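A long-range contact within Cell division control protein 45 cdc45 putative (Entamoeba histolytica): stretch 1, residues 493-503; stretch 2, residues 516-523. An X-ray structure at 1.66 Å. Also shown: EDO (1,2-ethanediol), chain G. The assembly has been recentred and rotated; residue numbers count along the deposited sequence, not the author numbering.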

ATOM      1  N   THR A 493     -13.326  -8.388   8.338  1.00 30.29           N
ATOM      2  CA  THR A 493     -13.393  -9.828   8.548  1.00 30.81           C
ATOM      3  C   THR A 493     -12.009 -10.470   8.558  1.00 30.23           C
ATOM      4  O   THR A 493     -11.891 -11.694   8.408  1.00 30.30           O
ATOM      5  CB  THR A 493     -14.276 -10.485   7.475  1.00 30.37           C
ATOM      6  OG1 THR A 493     -13.798 -10.169   6.168  1.00 29.81           O
ATOM      7  CG2 THR A 493     -15.717 -10.011   7.625  1.00 38.50           C
ATOM      8  N   LEU A 494     -10.961  -9.673   8.745  1.00 29.16           N
ATOM      9  CA  LEU A 494      -9.605 -10.218   8.710  1.00 28.79           C
ATOM     10  C   LEU A 494      -9.345 -11.127   9.902  1.00 29.69           C
ATOM     11  O   LEU A 494      -8.653 -12.144   9.760  1.00 28.65           O
ATOM     12  CB  LEU A 494      -8.587  -9.076   8.680  1.00 30.96           C
ATOM     13  CG  LEU A 494      -7.117  -9.495   8.742  1.00 31.81           C
ATOM     14  CD1 LEU A 494      -6.754 -10.420   7.609  1.00 32.98           C
ATOM     15  CD2 LEU A 494      -6.234  -8.266   8.721  1.00 31.58           C
ATOM     16  N   ASN A 495      -9.865 -10.773  11.082  1.00 31.27           N
ATOM     17  CA  ASN A 495      -9.735 -11.643  12.243  1.00 32.81           C
ATOM     18  C   ASN A 495     -10.195 -13.055  11.907  1.00 30.24           C
ATOM     19  O   ASN A 495      -9.496 -14.039  12.189  1.00 30.41           O
ATOM     20  CB  ASN A 495     -10.557 -11.113  13.422  1.00 39.00           C
ATOM     21  CG  ASN A 495      -9.854 -10.032  14.186  1.00 41.08           C
ATOM     22  OD1 ASN A 495      -8.672  -9.778  13.977  1.00 39.35           O
ATOM     23  ND2 ASN A 495     -10.578  -9.395  15.107  1.00 42.54           N
ATOM     24  N   TYR A 496     -11.390 -13.169  11.333  1.00 29.12           N
ATOM     25  CA  TYR A 496     -11.969 -14.477  11.061  1.00 32.52           C
ATOM     26  C   TYR A 496     -11.187 -15.201   9.980  1.00 28.04           C
ATOM     27  O   TYR A 496     -10.912 -16.402  10.106  1.00 28.87           O
ATOM     28  CB  TYR A 496     -13.441 -14.316  10.661  1.00 37.82           C
ATOM     29  CG  TYR A 496     -14.191 -15.620  10.496  1.00 36.07           C
ATOM     30  CD1 TYR A 496     -14.791 -16.240  11.576  1.00 40.72           C
ATOM     31  CD2 TYR A 496     -14.310 -16.223   9.240  1.00 35.60           C
ATOM     32  CE1 TYR A 496     -15.478 -17.437  11.427  1.00 50.05           C
ATOM     33  CE2 TYR A 496     -14.994 -17.422   9.086  1.00 39.81           C
ATOM     34  CZ  TYR A 496     -15.578 -18.018  10.179  1.00 47.89           C
ATOM     35  OH  TYR A 496     -16.260 -19.205  10.033  1.00 49.89           O
ATOM     36  N   PHE A 497     -10.818 -14.492   8.903  1.00 25.97           N
ATOM     37  CA  PHE A 497     -10.092 -15.121   7.807  1.00 25.72           C
ATOM     38  C   PHE A 497      -8.756 -15.668   8.285  1.00 27.77           C
ATOM     39  O   PHE A 497      -8.400 -16.816   7.992  1.00 24.38           O
ATOM     40  CB  PHE A 497      -9.895 -14.119   6.664  1.00 24.40           C
ATOM     41  CG  PHE A 497      -9.067 -14.653   5.539  1.00 23.92           C
ATOM     42  CD1 PHE A 497      -9.611 -15.544   4.643  1.00 23.37           C
ATOM     43  CD2 PHE A 497      -7.752 -14.243   5.370  1.00 25.48           C
ATOM     44  CE1 PHE A 497      -8.846 -16.054   3.591  1.00 24.33           C
ATOM     45  CE2 PHE A 497      -6.982 -14.738   4.333  1.00 27.32           C
ATOM     46  CZ  PHE A 497      -7.538 -15.642   3.439  1.00 25.53           C
ATOM     47  N   GLY A 498      -8.014 -14.871   9.053  1.00 29.39           N
ATOM     48  CA  GLY A 498      -6.753 -15.348   9.576  1.00 30.46           C
ATOM     49  C   GLY A 498      -6.933 -16.497  10.542  1.00 28.88           C
ATOM     50  O   GLY A 498      -6.168 -17.476  10.515  1.00 31.18           O
ATOM     51  N   ALA A 499      -7.919 -16.387  11.436  1.00 26.71           N
ATOM     52  CA  ALA A 499      -8.118 -17.442  12.426  1.00 27.24           C
ATOM     53  C   ALA A 499      -8.428 -18.763  11.734  1.00 27.09           C
ATOM     54  O   ALA A 499      -7.850 -19.809  12.061  1.00 28.98           O
ATOM     55  CB  ALA A 499      -9.241 -17.060  13.390  1.00 27.95           C
ATOM     56  N   LYS A 500      -9.335 -18.731  10.753  1.00 26.90           N
ATOM     57  CA  LYS A 500      -9.767 -19.979  10.139  1.00 28.42           C
ATOM     58  C   LYS A 500      -8.725 -20.515   9.159  1.00 24.80           C
ATOM     59  O   LYS A 500      -8.569 -21.737   9.036  1.00 26.25           O
ATOM     60  CB  LYS A 500     -11.129 -19.778   9.455  1.00 31.18           C
ATOM     61  CG  LYS A 500     -12.260 -19.403  10.439  1.00 33.34           C
ATOM     62  CD  LYS A 500     -12.361 -20.394  11.580  1.00 33.74           C
ATOM     63  CE  LYS A 500     -13.450 -20.019  12.588  1.00 40.41           C
ATOM     64  NZ  LYS A 500     -13.458 -20.957  13.741  1.00 47.25           N
ATOM     65  N   PHE A 501      -8.008 -19.639   8.462  1.00 22.59           N
ATOM     66  CA  PHE A 501      -6.917 -20.098   7.618  1.00 22.80           C
ATOM     67  C   PHE A 501      -5.850 -20.801   8.463  1.00 25.60           C
ATOM     68  O   PHE A 501      -5.348 -21.871   8.087  1.00 26.20           O
ATOM     69  CB  PHE A 501      -6.297 -18.928   6.859  1.00 23.16           C
ATOM     70  CG  PHE A 501      -5.255 -19.343   5.839  1.00 22.91           C
ATOM     71  CD1 PHE A 501      -3.935 -19.527   6.217  1.00 23.56           C
ATOM     72  CD2 PHE A 501      -5.605 -19.556   4.517  1.00 25.38           C
ATOM     73  CE1 PHE A 501      -2.977 -19.914   5.280  1.00 25.36           C
ATOM     74  CE2 PHE A 501      -4.660 -19.937   3.582  1.00 26.38           C
ATOM     75  CZ  PHE A 501      -3.352 -20.135   3.963  1.00 24.81           C
ATOM     76  N   THR A 502      -5.511 -20.228   9.613  1.00 25.51           N
ATOM     77  CA  THR A 502      -4.474 -20.824  10.445  1.00 27.23           C
ATOM     78  C   THR A 502      -4.985 -22.073  11.151  1.00 30.14           C
ATOM     79  O   THR A 502      -4.249 -23.049  11.295  1.00 29.80           O
ATOM     80  CB  THR A 502      -3.936 -19.811  11.455  1.00 29.38           C
ATOM     81  OG1 THR A 502      -4.970 -19.354  12.312  1.00 35.97           O
ATOM     82  CG2 THR A 502      -3.326 -18.651  10.740  1.00 27.09           C
ATOM     83  N   GLN A 503      -6.252 -22.071  11.576  1.00 29.18           N
ATOM     84  CA  GLN A 503      -6.836 -23.262  12.184  1.00 29.63           C
ATOM     85  C   GLN A 503      -6.863 -24.432  11.200  1.00 26.85           C
ATOM     86  O   GLN A 503      -6.638 -25.587  11.601  1.00 28.96           O
ATOM     87  CB  GLN A 503      -8.242 -22.961  12.702  1.00 41.07           C
ATOM     88  CG  GLN A 503      -8.267 -22.107  13.963  1.00 60.08           C
ATOM     89  CD  GLN A 503      -9.677 -21.759  14.416  1.00 65.80           C
ATOM     90  OE1 GLN A 503     -10.636 -22.461  14.099  1.00 67.77           O
ATOM     91  NE2 GLN A 503      -9.805 -20.665  15.162  1.00 63.57           N
ATOM     92  N   SER A 516       2.205 -12.206   7.148  1.00 24.27           N
ATOM     93  CA  SER A 516       2.313 -10.763   7.229  1.00 26.47           C
ATOM     94  C   SER A 516       1.113 -10.253   8.019  1.00 29.72           C
ATOM     95  O   SER A 516       0.359 -11.025   8.609  1.00 36.50           O
ATOM     96  CB  SER A 516       2.377 -10.152   5.834  1.00 27.95           C
ATOM     97  OG  SER A 516       1.100 -10.182   5.252  1.00 29.92           O
ATOM     98  N   PHE A 517       0.901  -8.950   7.985  1.00 24.68           N
ATOM     99  CA  PHE A 517      -0.291  -8.391   8.626  1.00 23.68           C
ATOM    100  C   PHE A 517      -1.574  -8.694   7.830  1.00 26.46           C
ATOM    101  O   PHE A 517      -2.664  -8.556   8.389  1.00 31.03           O
ATOM    102  CB  PHE A 517      -0.134  -6.886   8.800  1.00 24.90           C
ATOM    103  CG  PHE A 517       0.930  -6.506   9.772  1.00 25.50           C
ATOM    104  CD1 PHE A 517       0.729  -6.634  11.153  1.00 26.47           C
ATOM    105  CD2 PHE A 517       2.156  -6.006   9.341  1.00 27.45           C
ATOM    106  CE1 PHE A 517       1.693  -6.291  12.042  1.00 28.05           C
ATOM    107  CE2 PHE A 517       3.138  -5.656  10.249  1.00 27.23           C
ATOM    108  CZ  PHE A 517       2.917  -5.795  11.602  1.00 29.38           C
ATOM    109  N   ASP A 518      -1.476  -9.066   6.539  1.00 21.29           N
ATOM    110  CA  ASP A 518      -2.683  -9.351   5.766  1.00 23.68           C
ATOM    111  C   ASP A 518      -2.595 -10.602   4.884  1.00 21.68           C
ATOM    112  O   ASP A 518      -3.433 -10.769   3.974  1.00 20.25           O
ATOM    113  CB  ASP A 518      -3.043  -8.148   4.862  1.00 29.93           C
ATOM    114  CG  ASP A 518      -1.900  -7.745   3.944  1.00 34.36           C
ATOM    115  OD1 ASP A 518      -0.980  -8.562   3.723  1.00 33.09           O
ATOM    116  OD2 ASP A 518      -1.905  -6.604   3.453  1.00 37.77           O
ATOM    117  N   SER A 519      -1.636 -11.488   5.125  1.00 20.58           N
ATOM    118  CA  SER A 519      -1.479 -12.637   4.262  1.00 20.60           C
ATOM    119  C   SER A 519      -0.773 -13.757   5.008  1.00 20.94           C
ATOM    120  O   SER A 519      -0.090 -13.537   6.009  1.00 20.98           O
ATOM    121  CB  SER A 519      -0.692 -12.269   2.998  1.00 22.08           C
ATOM    122  OG  SER A 519       0.660 -11.970   3.326  1.00 24.26           O
ATOM    123  N   PHE A 520      -0.905 -14.954   4.460  1.00 19.49           N
ATOM    124  CA  PHE A 520      -0.320 -16.164   5.011  1.00 22.72           C
ATOM    125  C   PHE A 520       0.164 -17.044   3.863  1.00 21.92           C
ATOM    126  O   PHE A 520      -0.412 -17.044   2.779  1.00 20.76           O
ATOM    127  CB  PHE A 520      -1.336 -16.987   5.837  1.00 27.09           C
ATOM    128  CG  PHE A 520      -2.091 -16.187   6.835  1.00 32.72           C
ATOM    129  CD1 PHE A 520      -3.196 -15.449   6.454  1.00 36.20           C
ATOM    130  CD2 PHE A 520      -1.697 -16.168   8.177  1.00 38.25           C
ATOM    131  CE1 PHE A 520      -3.896 -14.695   7.380  1.00 45.64           C
ATOM    132  CE2 PHE A 520      -2.403 -15.426   9.103  1.00 40.04           C
ATOM    133  CZ  PHE A 520      -3.503 -14.681   8.699  1.00 43.64           C
ATOM    134  N   VAL A 521       1.212 -17.822   4.132  1.00 21.06           N
ATOM    135  CA  VAL A 521       1.716 -18.815   3.196  1.00 21.39           C
ATOM    136  C   VAL A 521       1.834 -20.154   3.914  1.00 21.38           C
ATOM    137  O   VAL A 521       2.394 -20.222   5.011  1.00 22.62           O
ATOM    138  CB  VAL A 521       3.086 -18.413   2.625  1.00 24.39           C
ATOM    139  CG1 VAL A 521       3.549 -19.428   1.591  1.00 25.94           C
ATOM    140  CG2 VAL A 521       3.004 -17.023   1.997  1.00 25.35           C
ATOM    141  N   THR A 522       1.290 -21.200   3.303  1.00 23.32           N
ATOM    142  CA  THR A 522       1.527 -22.565   3.763  1.00 23.38           C
ATOM    143  C   THR A 522       1.786 -23.416   2.526  1.00 21.64           C
ATOM    144  O   THR A 522       1.944 -22.901   1.418  1.00 21.54           O
ATOM    145  CB  THR A 522       0.362 -23.080   4.630  1.00 25.60           C
ATOM    146  OG1 THR A 522       0.705 -24.383   5.154  1.00 27.59           O
ATOM    147  CG2 THR A 522      -0.924 -23.190   3.848  1.00 25.88           C
ATOM    148  N   GLU A 523       1.840 -24.732   2.706  1.00 21.48           N
ATOM    149  CA  GLU A 523       2.177 -25.644   1.617  1.00 22.16           C
ATOM    150  C   GLU A 523       1.581 -27.002   1.941  1.00 22.58           C
ATOM    151  O   GLU A 523       1.594 -27.428   3.089  1.00 23.75           O
ATOM    152  CB  GLU A 523       3.698 -25.735   1.469  1.00 30.73           C
ATOM    153  CG  GLU A 523       4.182 -26.506   0.263  1.00 48.29           C
ATOM    154  CD  GLU A 523       5.686 -26.382   0.072  1.00 58.21           C
ATOM    155  OE1 GLU A 523       6.406 -26.259   1.086  1.00 57.30           O
ATOM    156  OE2 GLU A 523       6.148 -26.392  -1.091  1.00 60.27           O
TER
HETATM  157  C1  EDO G 606       3.950 -30.849   2.890  1.00 49.53           C
HETATM  158  O1  EDO G 606       3.369 -29.906   3.797  1.00 50.38           O
HETATM  159  C2  EDO G 606       5.015 -30.170   2.043  1.00 50.12           C
HETATM  160  O2  EDO G 606       5.999 -29.570   2.887  1.00 60.96           O

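Helix 494-503 lies along strand 519-523, the two running nearly parallel (9° between their N-to-C directions) with axes 9.7 Å apart at closest approach. No hydrogen bond crosses between the stretches; the contact rests on packing, with 355 Å² buried over both sides. Phe-520 is its centre, covering the largest area (112 Å²). Its CA-to-CB bond points toward the helix, and chi1 in the m well (-49°) lays the ring against the helix backbone at Gly-498, where Gly-498 CA sits 3.4 Å from Phe-520 CZ. Glycine suits this place because it has no side chain: an ideal CB here would lie 3.0 Å from Phe-520 CZ, a clash. Around the same ring, Thr-502 brings its methyl into contact (Thr-502 CG2 to Phe-520 CE2, 3.7 Å), while Thr-502 OG1 stays near the helix's own carbonyls, 2.9 Å from both Gly-498 O and Ala-499 O. Phe-497, buried and t in chi1, starts sideways but brings the end of its ring nearer, placing Phe-497 CE2 at the edge of the Phe-520 ring, 4.3 Å from Phe-520 CE1.

Phe-501 is the second main element (68 Å²). It points toward the strand, and its ring and that of Phe-520 are near parallel (25°) but slid apart, with centroids 5.4 Å apart and little overlap. The offset brings Phe-501 CE1 to 3.4 Å from Phe-520 CB, and Phe-501 CZ lies 3.9 Å from Thr-522 CG2. Thr-522 thus offers a methyl to the aromatic ring, while its hydroxyl is hydrogen-bonded elsewhere in the structure. The strand's alternation sorts its residues: Phe-520 and Thr-522 point toward the helix, Ser-519 and Val-521 away. Near the helix's start, Leu-494 (45 Å²) extends the contact to the loop before the strand, its Leu-494 CD2 packing 3.6 Å from Phe-517 O.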